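Local coordinates for putative acyl-[acyl-carrier-protein] desaturase DesA2 (Mycobacterium tuberculosis, PDB 1ZA0), which probably introduces a double bond into fatty acyl chains carried on acyl carrier protein, as a di-iron desaturase of mycobacterial lipid biosynthesis, at residues N21-H25 against H192-N198; E159-A163 against E189-E193. All coordinates share one frame; numbering follows the deposited sequence.

Contact 1: N21-H25 against H192-N198; sequences NMTRH and HEEFFAN. With MN (manganese (II) ion), chain B.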
loop_
_atom_site.group_PDB
_atom_site.type_symbol
_atom_site.label_atom_id
_atom_site.label_comp_id
_atom_site.label_asym_id
_atom_site.label_seq_id
_atom_site.Cartn_x
_atom_site.Cartn_y
_atom_site.Cartn_z
ATOM N N ASN A 21 3.703 18.692 7.698
ATOM C CA ASN A 21 2.961 17.604 7.064
ATOM C C ASN A 21 1.994 16.918 8.058
ATOM O O ASN A 21 0.909 16.574 7.689
ATOM C CB ASN A 21 3.925 16.615 6.504
ATOM C CG ASN A 21 4.448 17.059 5.122
ATOM O OD1 ASN A 21 3.883 16.668 4.100
ATOM N ND2 ASN A 21 5.502 17.909 5.100
ATOM N N MET A 22 2.401 16.755 9.304
ATOM C CA MET A 22 1.490 16.202 10.336
ATOM C C MET A 22 0.340 17.115 10.494
ATOM O O MET A 22 -0.808 16.733 10.525
ATOM C CB MET A 22 2.192 16.137 11.679
ATOM C CG MET A 22 2.518 14.834 12.219
ATOM S SD MET A 22 1.356 13.415 11.951
ATOM C CE MET A 22 0.204 13.411 13.325
ATOM N N THR A 23 0.646 18.417 10.557
ATOM C CA THR A 23 -0.377 19.419 10.661
ATOM C C THR A 23 -1.337 19.400 9.487
ATOM O O THR A 23 -2.544 19.452 9.633
ATOM C CB THR A 23 0.338 20.867 10.847
ATOM O OG1 THR A 23 1.124 20.833 12.041
ATOM C CG2 THR A 23 -0.651 21.884 11.153
ATOM N N ARG A 24 -0.808 19.360 8.280
ATOM C CA ARG A 24 -1.658 19.159 7.123
ATOM C C ARG A 24 -2.504 17.868 7.206
ATOM O O ARG A 24 -3.710 17.868 6.934
ATOM C CB ARG A 24 -0.791 19.097 5.873
ATOM C CG ARG A 24 -1.573 19.019 4.599
ATOM C CD ARG A 24 -0.740 18.777 3.370
ATOM N NE ARG A 24 0.278 17.773 3.592
ATOM C CZ ARG A 24 0.067 16.465 3.720
ATOM N NH1 ARG A 24 -1.161 16.006 3.605
ATOM N NH2 ARG A 24 1.087 15.617 3.910
ATOM N N HIS A 25 -1.854 16.780 7.548
ATOM C CA HIS A 25 -2.525 15.446 7.501
ATOM C C HIS A 25 -3.713 15.455 8.482
ATOM O O HIS A 25 -4.859 15.274 8.096
ATOM C CB HIS A 25 -1.478 14.380 7.772
ATOM C CG HIS A 25 -1.966 12.966 7.611
ATOM N ND1 HIS A 25 -1.573 12.152 6.556
ATOM C CD2 HIS A 25 -2.793 12.220 8.382
ATOM C CE1 HIS A 25 -2.118 10.954 6.708
ATOM N NE2 HIS A 25 -2.872 10.967 7.798
ATOM N N HIS A 192 -0.201 8.928 2.277
ATOM C CA HIS A 192 1.014 8.367 2.784
ATOM C C HIS A 192 2.181 8.757 1.852
ATOM O O HIS A 192 3.310 9.172 2.290
ATOM C CB HIS A 192 0.868 6.830 2.928
ATOM C CG HIS A 192 -0.101 6.393 4.015
ATOM N ND1 HIS A 192 -0.353 5.060 4.305
ATOM C CD2 HIS A 192 -0.930 7.119 4.818
ATOM C CE1 HIS A 192 -1.224 5.003 5.311
ATOM N NE2 HIS A 192 -1.627 6.226 5.607
ATOM N N GLU A 193 1.950 8.546 0.573
ATOM C CA GLU A 193 2.946 8.855 -0.392
ATOM C C GLU A 193 3.350 10.373 -0.320
ATOM O O GLU A 193 4.532 10.687 -0.471
ATOM C CB GLU A 193 2.521 8.442 -1.813
ATOM C CG GLU A 193 3.652 8.700 -2.824
ATOM C CD GLU A 193 3.207 8.954 -4.261
ATOM O OE1 GLU A 193 1.993 8.822 -4.563
ATOM O OE2 GLU A 193 4.112 9.242 -5.119
ATOM N N GLU A 194 2.364 11.241 -0.157
ATOM C CA GLU A 194 2.529 12.700 -0.214
ATOM C C GLU A 194 3.480 13.044 0.967
ATOM O O GLU A 194 4.428 13.787 0.836
ATOM C CB GLU A 194 1.186 13.404 -0.023
ATOM C CG GLU A 194 1.179 14.930 0.125
ATOM C CD GLU A 194 -0.209 15.489 0.252
ATOM O OE1 GLU A 194 -1.155 14.665 0.375
ATOM O OE2 GLU A 194 -0.429 16.738 0.195
ATOM N N PHE A 195 3.186 12.481 2.115
ATOM C CA PHE A 195 3.964 12.702 3.339
ATOM C C PHE A 195 5.392 12.259 3.171
ATOM O O PHE A 195 6.314 13.091 3.314
ATOM C CB PHE A 195 3.300 12.010 4.540
ATOM C CG PHE A 195 3.647 12.615 5.895
ATOM C CD1 PHE A 195 2.649 13.048 6.741
ATOM C CD2 PHE A 195 4.945 12.681 6.335
ATOM C CE1 PHE A 195 2.951 13.554 8.018
ATOM C CE2 PHE A 195 5.257 13.215 7.595
ATOM C CZ PHE A 195 4.258 13.666 8.425
ATOM N N PHE A 196 5.625 10.988 2.801
ATOM C CA PHE A 196 6.997 10.539 2.604
ATOM C C PHE A 196 7.683 11.284 1.482
ATOM O O PHE A 196 8.888 11.600 1.548
ATOM C CB PHE A 196 7.128 9.025 2.396
ATOM C CG PHE A 196 6.819 8.232 3.648
ATOM C CD1 PHE A 196 7.670 8.295 4.754
ATOM C CD2 PHE A 196 5.675 7.460 3.725
ATOM C CE1 PHE A 196 7.389 7.573 5.911
ATOM C CE2 PHE A 196 5.385 6.730 4.885
ATOM C CZ PHE A 196 6.236 6.816 5.979
ATOM N N ALA A 197 6.952 11.520 0.410
ATOM C CA ALA A 197 7.584 12.180 -0.727
ATOM C C ALA A 197 7.992 13.626 -0.363
ATOM O O ALA A 197 8.943 14.151 -0.907
ATOM C CB ALA A 197 6.652 12.186 -1.919
ATOM N N ASN A 198 7.218 14.294 0.484
ATOM C CA ASN A 198 7.576 15.658 0.859
ATOM C C ASN A 198 8.906 15.633 1.691
ATOM O O ASN A 198 9.734 16.542 1.573
ATOM C CB ASN A 198 6.412 16.336 1.634
ATOM C CG ASN A 198 5.260 16.730 0.732
ATOM O OD1 ASN A 198 5.451 16.771 -0.513
ATOM N ND2 ASN A 198 4.046 17.067 1.337
HETATM MN MN MN B . 0.238 3.154 3.075
HETATM O O HOH W 1 1.111 1.312 2.335
#
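N21 OD1 accepts two N-H groups, one from each helix. N198 ND2 reaches it across the contact at 2.8 Å, nearly straight (171° at the hydrogen) and in the carbonyl plane on a lone pair, although the two amide planes are well turned from each other. From its own helix R24 NH2 gives the second bond, 3.0 Å to N21 OD1, with that oxygen in the guanidinium plane. The rest of the N21 amide is used too, since its ND2 bonds to the carbonyl of V17.

Held by its edge, the R24 guanidinium turns a face to the E194 carboxylate. The planes lie 13° apart, and R24 NH1 is 3.5 Å from E194 OE1, so this salt bridge is a stack of charges to which no N-H points. A bend at its third torsion swings the R24 chain round to this position.

F195 enters as a knob among N21, M22, R24 and H25. Its ring face receives N21 CB, 3.5 Å from the ring centroid in a CH-pi contact, while M22 SD approaches obliquely, 4.2 Å from F195 CE1. Near the metal, H25 CE1 and H192 CD2 meet edge to edge, and both imidazoles bond through NE2 to E106.

Segment 21-25, on helix 9-27, runs antiparallel to 192-198, on helix 176-206 (165°), the short axes approaching to 10.7 Å. Helix 95-121 touches M22, H25 and H192, and helix 148-172 packs against F196.

Contact 2: E159-A163 against E189-E193; sequences ERCGA and EVRHE. With MN (manganese (II) ion), chain B.
The helical segments run antiparallel at 159°, with axes 8.1 Å apart and CA atoms only 4.8 Å apart at E159 and E193 and 4.9 Å at A163 and E189. A small residue accompanies this approach: A163 CB lies 3.9 Å from E189 CB.

E159 chelates the manganese through OE1 and OE2, whereas E189 binds it through OE2 alone, at 2.1 Å. The E159 carboxylate stands almost perpendicular to that of E189 (87°), at the edge of the H192 ring, whose ND1 binds the same ion; they meet as co-ligands, not as a hydrogen-bonded pair. In both glutamates the chain folds at chi2, which turns the carboxylate back to the ion. W103 bonds to E159 OE2; E189 OE1 takes a salt bridge from K76 and hydrogen bonds from waters 1 and 2, water 1 being itself a metal ligand.

Away from the ion, R160 NH1 donates to the syn lone pair of E193 OE2 at 2.7 Å, a salt bridge with the flat groups at 86°. R257 of helix 247-260 shares that oxygen.

Glutamates and a histidine on antiparallel helices, with E107 completing the site, characterise the four-helix-bundle carboxylate centre of ferritin-like desaturases, which here probably holds two irons in place of the single manganese.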
loop_
_atom_site.group_PDB
_atom_site.type_symbol
_atom_site.label_atom_id
_atom_site.label_comp_id
_atom_site.label_asym_id
_atom_site.label_seq_id
_atom_site.Cartn_x
_atom_site.Cartn_y
_atom_site.Cartn_z
ATOM N N GLU A 159 4.731 3.461 -1.032
ATOM C CA GLU A 159 3.427 4.060 -0.927
ATOM C C GLU A 159 2.826 4.445 -2.261
ATOM O O GLU A 159 1.630 4.310 -2.447
ATOM C CB GLU A 159 3.406 5.242 0.040
ATOM C CG GLU A 159 3.732 4.828 1.456
ATOM C CD GLU A 159 2.510 4.104 2.074
ATOM O OE1 GLU A 159 1.492 3.885 1.323
ATOM O OE2 GLU A 159 2.508 3.819 3.262
ATOM N N ARG A 160 3.639 4.870 -3.218
ATOM C CA ARG A 160 3.083 5.173 -4.520
ATOM C C ARG A 160 2.605 3.871 -5.208
ATOM O O ARG A 160 1.586 3.874 -5.818
ATOM C CB ARG A 160 4.110 5.872 -5.412
ATOM C CG ARG A 160 3.504 6.344 -6.770
ATOM C CD ARG A 160 4.436 7.262 -7.555
ATOM N NE ARG A 160 3.769 7.959 -8.643
ATOM C CZ ARG A 160 3.372 9.220 -8.671
ATOM N NH1 ARG A 160 3.526 10.025 -7.641
ATOM N NH2 ARG A 160 2.785 9.662 -9.773
ATOM N N CYS A 161 3.378 2.798 -5.090
ATOM C CA CYS A 161 2.933 1.476 -5.537
ATOM C C CYS A 161 1.572 1.109 -4.918
ATOM O O CYS A 161 0.674 0.690 -5.645
ATOM C CB CYS A 161 3.933 0.372 -5.198
ATOM S SG CYS A 161 5.515 0.564 -6.014
ATOM N N GLY A 162 1.449 1.254 -3.599
ATOM C CA GLY A 162 0.188 1.084 -2.876
ATOM C C GLY A 162 -0.943 1.888 -3.465
ATOM O O GLY A 162 -2.061 1.377 -3.611
ATOM N N ALA A 163 -0.678 3.158 -3.770
ATOM C CA ALA A 163 -1.700 4.067 -4.253
ATOM C C ALA A 163 -2.191 3.680 -5.666
ATOM O O ALA A 163 -3.403 3.658 -5.866
ATOM C CB ALA A 163 -1.207 5.489 -4.225
ATOM N N GLU A 189 -3.428 5.869 0.933
ATOM C CA GLU A 189 -2.153 5.634 0.345
ATOM C C GLU A 189 -1.604 6.888 -0.407
ATOM O O GLU A 189 -0.387 7.123 -0.383
ATOM C CB GLU A 189 -2.159 4.449 -0.637
ATOM C CG GLU A 189 -2.693 3.138 -0.075
ATOM C CD GLU A 189 -1.774 2.468 0.929
ATOM O OE1 GLU A 189 -1.351 1.289 0.650
ATOM O OE2 GLU A 189 -1.533 3.060 2.012
ATOM N N VAL A 190 -2.495 7.660 -1.033
ATOM C CA VAL A 190 -2.116 8.926 -1.656
ATOM C C VAL A 190 -1.502 9.889 -0.609
ATOM O O VAL A 190 -0.467 10.558 -0.849
ATOM C CB VAL A 190 -3.299 9.530 -2.437
ATOM C CG1 VAL A 190 -3.059 11.024 -2.804
ATOM C CG2 VAL A 190 -3.618 8.668 -3.694
ATOM N N ARG A 191 -2.165 9.941 0.513
ATOM C CA ARG A 191 -1.735 10.727 1.651
ATOM C C ARG A 191 -0.420 10.260 2.253
ATOM O O ARG A 191 0.440 11.094 2.606
ATOM C CB ARG A 191 -2.851 10.806 2.679
ATOM C CG ARG A 191 -3.981 11.646 2.223
ATOM C CD ARG A 191 -5.262 11.451 3.040
ATOM N NE ARG A 191 -5.143 11.659 4.483
ATOM C CZ ARG A 191 -5.210 12.858 5.084
ATOM N NH1 ARG A 191 -5.260 13.969 4.372
ATOM N NH2 ARG A 191 -5.157 12.963 6.406
ATOM N N HIS A 192 -0.201 8.928 2.277
ATOM C CA HIS A 192 1.014 8.367 2.784
ATOM C C HIS A 192 2.181 8.757 1.852
ATOM O O HIS A 192 3.310 9.172 2.290
ATOM C CB HIS A 192 0.868 6.830 2.928
ATOM C CG HIS A 192 -0.101 6.393 4.015
ATOM N ND1 HIS A 192 -0.353 5.060 4.305
ATOM C CD2 HIS A 192 -0.930 7.119 4.818
ATOM C CE1 HIS A 192 -1.224 5.003 5.311
ATOM N NE2 HIS A 192 -1.627 6.226 5.607
ATOM N N GLU A 193 1.950 8.546 0.573
ATOM C CA GLU A 193 2.946 8.855 -0.392
ATOM C C GLU A 193 3.350 10.373 -0.320
ATOM O O GLU A 193 4.532 10.687 -0.471
ATOM C CB GLU A 193 2.521 8.442 -1.813
ATOM C CG GLU A 193 3.652 8.700 -2.824
ATOM C CD GLU A 193 3.207 8.954 -4.261
ATOM O OE1 GLU A 193 1.993 8.822 -4.563
ATOM O OE2 GLU A 193 4.112 9.242 -5.119
HETATM MN MN MN B . 0.238 3.154 3.075
HETATM O O HOH W 2 1.281 0.570 0.280
HETATM O O HOH W 1 1.111 1.312 2.335
#

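Contacts 1 and 2 use overlapping parts of helix 176-206, their centres about 10 Å apart, and share H192 and E193; E193 works only in contact 2, for it touches nothing across contact 1. H192 ND1 binds the manganese at 2.3 Å, beside the carboxylates of contact 2. A second join is a probable hydrogen bond from R191 NH2 to H25 O at 2.9 Å, tying 189-193 directly to 21-25. Packing adds a third, as F196 CD2 lies 4.0 Å from E159 CG, just behind a metal-binding carboxylate. Contact 2 therefore forms part of the metal site itself, whereas contact 1 lays helix 9-27 beside it, tied through H25 and E106 to the second shell of the site.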